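Local coordinates for spore coat polysaccharide biosynthesis protein SpsE (Bacillus subtilis, PDB 1VLI) that probably acts as an N-acylneuraminate-9-phosphate synthase-like enzyme in the biosynthesis of spore coat polysaccharide, at residues A237-A242 with R277-E282; K243-H248 with K270-G275. One frame throughout, in Å; residues are numbered along the deposited sequence.

Contact 1 (A237-A242 with R277-E282)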
loop_
_atom_site.group_PDB
_atom_site.type_symbol
_atom_site.label_atom_id
_atom_site.label_comp_id
_atom_site.label_asym_id
_atom_site.label_seq_id
_atom_site.Cartn_x
_atom_site.Cartn_y
_atom_site.Cartn_z
ATOM N N ALA A 237 17.023 -8.194 -3.749
ATOM C CA ALA A 237 16.569 -7.003 -3.016
ATOM C C ALA A 237 17.203 -6.909 -1.626
ATOM O O ALA A 237 17.706 -5.835 -1.243
ATOM C CB ALA A 237 15.059 -6.993 -2.902
ATOM N N VAL A 238 17.160 -8.027 -0.880
ATOM C CA VAL A 238 17.711 -8.095 0.466
ATOM C C VAL A 238 19.196 -7.773 0.428
ATOM O O VAL A 238 19.694 -6.993 1.246
ATOM C CB VAL A 238 17.465 -9.496 1.106
ATOM C CG1 VAL A 238 18.390 -9.766 2.314
ATOM C CG2 VAL A 238 16.017 -9.630 1.503
ATOM N N ARG A 239 19.911 -8.332 -0.539
ATOM C CA ARG A 239 21.339 -8.044 -0.593
ATOM C C ARG A 239 21.680 -6.674 -1.202
ATOM O O ARG A 239 22.834 -6.298 -1.229
ATOM C CB ARG A 239 22.184 -9.240 -1.070
ATOM C CG ARG A 239 22.503 -9.378 -2.533
ATOM C CD ARG A 239 23.141 -10.758 -2.868
ATOM N NE ARG A 239 22.102 -11.660 -3.351
ATOM C CZ ARG A 239 21.770 -11.836 -4.638
ATOM N NH1 ARG A 239 22.448 -11.207 -5.627
ATOM N NH2 ARG A 239 20.748 -12.660 -4.931
ATOM N N LEU A 240 20.655 -5.932 -1.624
ATOM C CA LEU A 240 20.758 -4.517 -1.953
ATOM C C LEU A 240 20.244 -3.638 -0.820
ATOM O O LEU A 240 20.123 -2.455 -1.013
ATOM C CB LEU A 240 19.961 -4.174 -3.220
ATOM C CG LEU A 240 20.741 -4.477 -4.497
ATOM C CD1 LEU A 240 19.875 -4.432 -5.722
ATOM C CD2 LEU A 240 21.879 -3.525 -4.639
ATOM N N GLY A 241 19.914 -4.223 0.334
ATOM C CA GLY A 241 19.612 -3.460 1.533
ATOM C C GLY A 241 18.148 -3.377 1.953
ATOM O O GLY A 241 17.834 -2.694 2.933
ATOM N N ALA A 242 17.231 -4.007 1.213
ATOM C CA ALA A 242 15.777 -3.950 1.554
ATOM C C ALA A 242 15.559 -4.497 2.971
ATOM O O ALA A 242 16.188 -5.461 3.341
ATOM C CB ALA A 242 14.956 -4.784 0.552
ATOM N N ARG A 277 16.632 -15.551 4.608
ATOM C CA ARG A 277 17.283 -15.677 5.891
ATOM C C ARG A 277 18.716 -16.132 5.728
ATOM O O ARG A 277 19.575 -15.788 6.538
ATOM C CB ARG A 277 16.498 -16.647 6.780
ATOM C CG ARG A 277 15.136 -16.094 7.235
ATOM C CD ARG A 277 15.218 -14.993 8.288
ATOM N NE ARG A 277 13.887 -14.512 8.673
ATOM C CZ ARG A 277 13.476 -13.249 8.579
ATOM N NH1 ARG A 277 14.292 -12.293 8.122
ATOM N NH2 ARG A 277 12.249 -12.931 8.951
ATOM N N LYS A 278 18.964 -16.911 4.677
ATOM C CA LYS A 278 20.296 -17.388 4.346
ATOM C C LYS A 278 21.110 -16.224 3.817
ATOM O O LYS A 278 22.268 -16.042 4.220
ATOM C CB LYS A 278 20.216 -18.509 3.302
ATOM C CG LYS A 278 21.554 -18.910 2.654
ATOM C CD LYS A 278 21.271 -19.869 1.504
ATOM C CE LYS A 278 22.321 -20.938 1.448
ATOM N NZ LYS A 278 21.981 -21.947 2.504
ATOM N N THR A 279 20.503 -15.451 2.916
ATOM C CA THR A 279 21.127 -14.286 2.335
ATOM C C THR A 279 21.525 -13.332 3.445
ATOM O O THR A 279 22.568 -12.683 3.346
ATOM C CB THR A 279 20.147 -13.594 1.388
ATOM O OG1 THR A 279 19.840 -14.484 0.311
ATOM C CG2 THR A 279 20.778 -12.370 0.697
ATOM N N GLU A 280 20.718 -13.263 4.514
ATOM C CA GLU A 280 20.995 -12.306 5.600
ATOM C C GLU A 280 22.236 -12.709 6.364
ATOM O O GLU A 280 23.072 -11.858 6.688
ATOM C CB GLU A 280 19.830 -12.201 6.578
ATOM C CG GLU A 280 18.730 -11.211 6.199
ATOM C CD GLU A 280 17.515 -11.339 7.111
ATOM O OE1 GLU A 280 16.838 -12.386 7.073
ATOM O OE2 GLU A 280 17.227 -10.389 7.868
ATOM N N ALA A 281 22.327 -14.013 6.640
ATOM C CA ALA A 281 23.430 -14.617 7.383
ATOM C C ALA A 281 24.731 -14.675 6.553
ATOM O O ALA A 281 25.887 -14.650 7.137
ATOM C CB ALA A 281 23.033 -16.034 7.891
ATOM N N GLU A 282 24.535 -14.781 5.210
ATOM C CA GLU A 282 25.670 -14.724 4.280
ATOM C C GLU A 282 26.272 -13.343 4.322
ATOM O O GLU A 282 27.498 -13.187 4.275
ATOM C CB GLU A 282 25.219 -15.056 2.859
ATOM C CG GLU A 282 25.255 -16.680 2.620
ATOM C CD GLU A 282 24.718 -16.959 1.195
ATOM O OE1 GLU A 282 24.026 -15.868 0.410
ATOM O OE2 GLU A 282 24.997 -18.308 0.852
#

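Contact 2 (K243-H248 with K270-G275)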
loop_
_atom_site.group_PDB
_atom_site.type_symbol
_atom_site.label_atom_id
_atom_site.label_comp_id
_atom_site.label_asym_id
_atom_site.label_seq_id
_atom_site.Cartn_x
_atom_site.Cartn_y
_atom_site.Cartn_z
ATOM N N LYS A 243 14.693 -3.888 3.767
ATOM C CA LYS A 243 14.480 -4.380 5.150
ATOM C C LYS A 243 13.068 -4.957 5.427
ATOM O O LYS A 243 12.776 -5.420 6.545
ATOM C CB LYS A 243 14.836 -3.285 6.166
ATOM C CG LYS A 243 16.238 -2.693 6.008
ATOM C CD LYS A 243 17.319 -3.750 6.227
ATOM C CE LYS A 243 17.324 -4.304 7.650
ATOM N NZ LYS A 243 18.550 -5.140 7.915
ATOM N N LEU A 244 12.209 -4.878 4.409
ATOM C CA LEU A 244 10.952 -5.589 4.349
ATOM C C LEU A 244 10.749 -6.105 2.942
ATOM O O LEU A 244 11.225 -5.493 1.947
ATOM C CB LEU A 244 9.763 -4.705 4.697
ATOM C CG LEU A 244 9.773 -3.585 5.740
ATOM C CD1 LEU A 244 10.569 -2.379 5.188
ATOM C CD2 LEU A 244 8.355 -3.202 5.908
ATOM N N ILE A 245 10.059 -7.250 2.872
ATOM C CA ILE A 245 9.700 -7.918 1.616
ATOM C C ILE A 245 8.248 -8.286 1.729
ATOM O O ILE A 245 7.835 -8.864 2.740
ATOM C CB ILE A 245 10.529 -9.219 1.378
ATOM C CG1 ILE A 245 12.032 -8.964 1.313
ATOM C CG2 ILE A 245 10.071 -9.981 0.117
ATOM C CD1 ILE A 245 12.509 -7.977 0.106
ATOM N N GLU A 246 7.483 -7.973 0.694
ATOM C CA GLU A 246 6.093 -8.395 0.604
ATOM C C GLU A 246 5.965 -9.305 -0.636
ATOM O O GLU A 246 6.466 -8.958 -1.727
ATOM C CB GLU A 246 5.214 -7.162 0.477
ATOM C CG GLU A 246 3.728 -7.355 0.718
ATOM C CD GLU A 246 2.934 -6.075 0.459
ATOM O OE1 GLU A 246 3.547 -4.987 0.272
ATOM O OE2 GLU A 246 1.684 -6.153 0.431
ATOM N N LYS A 247 5.345 -10.481 -0.455
ATOM C CA LYS A 247 5.053 -11.399 -1.565
ATOM C C LYS A 247 3.665 -12.000 -1.392
ATOM O O LYS A 247 3.280 -12.333 -0.253
ATOM C CB LYS A 247 6.093 -12.527 -1.601
ATOM C CG LYS A 247 6.149 -13.360 -2.889
ATOM C CD LYS A 247 7.127 -12.816 -3.901
ATOM C CE LYS A 247 7.555 -13.899 -4.890
ATOM N NZ LYS A 247 8.381 -13.316 -5.994
ATOM N N HIS A 248 2.922 -12.129 -2.501
ATOM C CA HIS A 248 1.621 -12.819 -2.488
ATOM C C HIS A 248 1.831 -14.320 -2.305
ATOM O O HIS A 248 2.805 -14.896 -2.838
ATOM C CB HIS A 248 0.839 -12.612 -3.775
ATOM C CG HIS A 248 0.436 -11.193 -4.018
ATOM N ND1 HIS A 248 -0.881 -10.799 -4.077
ATOM C CD2 HIS A 248 1.174 -10.074 -4.230
ATOM C CE1 HIS A 248 -0.940 -9.498 -4.310
ATOM N NE2 HIS A 248 0.293 -9.033 -4.409
ATOM N N LYS A 270 7.804 -20.747 2.154
ATOM C CA LYS A 270 8.886 -21.248 3.033
ATOM C C LYS A 270 10.264 -21.161 2.357
ATOM O O LYS A 270 11.260 -20.791 2.984
ATOM C CB LYS A 270 8.597 -22.692 3.461
ATOM C CG LYS A 270 9.496 -23.256 4.576
ATOM N N GLU A 271 10.295 -21.494 1.069
ATOM C CA GLU A 271 11.494 -21.446 0.256
ATOM C C GLU A 271 12.038 -20.008 0.154
ATOM O O GLU A 271 13.234 -19.791 0.372
ATOM C CB GLU A 271 11.167 -22.029 -1.116
ATOM C CG GLU A 271 12.300 -22.072 -2.119
ATOM C CD GLU A 271 11.862 -22.661 -3.452
ATOM O OE1 GLU A 271 10.910 -23.485 -3.460
ATOM O OE2 GLU A 271 12.480 -22.309 -4.495
HETATM N N MSE A 272 11.158 -19.044 -0.154
HETATM C CA MSE A 272 11.518 -17.623 -0.163
HETATM C C MSE A 272 12.118 -17.175 1.158
HETATM O O MSE A 272 13.187 -16.562 1.177
HETATM C CB MSE A 272 10.332 -16.730 -0.476
HETATM C CG MSE A 272 10.768 -15.262 -0.686
HETATM SE SE MSE A 272 9.281 -14.026 -0.763
HETATM C CE MSE A 272 8.561 -14.181 1.231
ATOM N N VAL A 273 11.410 -17.465 2.249
ATOM C CA VAL A 273 11.844 -17.131 3.614
ATOM C C VAL A 273 13.235 -17.691 3.914
ATOM O O VAL A 273 14.103 -16.964 4.410
ATOM C CB VAL A 273 10.799 -17.592 4.690
ATOM C CG1 VAL A 273 11.321 -17.348 6.103
ATOM C CG2 VAL A 273 9.430 -16.859 4.484
ATOM N N ASP A 274 13.451 -18.968 3.594
ATOM C CA ASP A 274 14.746 -19.588 3.774
ATOM C C ASP A 274 15.808 -18.900 2.882
ATOM O O ASP A 274 16.934 -18.645 3.317
ATOM C CB ASP A 274 14.673 -21.099 3.490
ATOM C CG ASP A 274 13.785 -21.876 4.501
ATOM O OD1 ASP A 274 13.415 -21.330 5.571
ATOM O OD2 ASP A 274 13.413 -23.065 4.299
ATOM N N GLY A 275 15.453 -18.604 1.638
ATOM C CA GLY A 275 16.320 -17.783 0.790
ATOM C C GLY A 275 16.748 -16.472 1.456
ATOM O O GLY A 275 17.950 -16.188 1.571
#

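Contact 1 (A237-A242 with R277-E282)
R239 and T279 mark where the backbones of two helices come nearest, their CA atoms 6.9 Å apart. Helix 232-239 stops here in a Schellman motif: A242 N returns to A237 O and G241 N to V238 O at 2.9 Å. G241, the C-prime residue, has a phi of 106°, a backbone turn at which a beta carbon would collide with L240 O, so that glycine suits it. In the TIM barrel of the NeuB family these are neighbouring outer helices, and strand 244-248 follows directly from the turn. The meeting is apolar. T279 CG2, anti to its own backbone N (OG1 sits at chi1 -63°), lies 3.9 Å from both V238 CG1 and R239 CB; its OG1 turns back to G275 O within its helix, so the threonine presents its methyl group to V238 and R239 while its hydroxyl is bonded. V238 CG1 also meets E280 CG at 4.2 Å, the two side chains at about a right angle. Beyond that methylene, E280 OE1 forms a salt bridge with R277 NH1 (2.8 Å, 160°) on its syn side, and OE2 accepts from V29 N. Replacing E280 with an alanine would probably deprive V238 of its methylene neighbour, cost R277 its salt bridge in this helix and leave V29 N without its acceptor, although R277 NH1 would still have V29 O.

Contact 2 (K243-H248 with K270-G275)
K247 and I245 reach from the last strand of the TIM barrel, 244-248, to M272 on the outer helix 266-285, part of the layer between barrel and helices. M272 is a selenomethionine, replacing the natural methionine, whose long, flexible side chain suits a backbone separation of 9.1 Å between its CA and that of K247. CG stands anti to the backbone N (chi1 -172°) and the chain runs straight on through chi2, which carries SE to the lysine, 3.6 Å from K247 CB and 3.8 Å from K247 CG, the two chains crossing at a slant. The bend at chi3 (66°) leaves CE 4.1 Å from K247 CB. K247 uses its aliphatic part here: its bend at chi2 (91°) carries CD along the selenium at 4.0 Å, while its NZ forms a salt bridge with D225 and hydrogen bonds to the carbonyls of S227 and H229. A lysine suits the place because its methylenes pack against the helix and its ammonium meets polar groups farther on. P234 of helix 232-239 touches both K247 and M272. I245, beta-branched and well fitted to a strand, adds a looser apolar touch, its CG2 lying 4.2 Å from M272 SE.

How the contacts relate
Both contacts draw on helix 266-285, and contact 2 is nested along the chain inside the loop closed by contact 1; their centres lie about 10 Å apart. I245 joins them: its CG1 is 4.0 Å from V238 CG2 and its CD1 is 4.1 Å from A237 CB, which ties the end of helix 232-239 to the strand that follows it. The helix end in contact 1 leads into the start of strand 244-248, whereas H248, at the C-terminal end of that strand, puts contact 2 on the metal side of the barrel. H248 binds the zinc ion together with H226, and the side chain of K247 is about 9 Å from the metal.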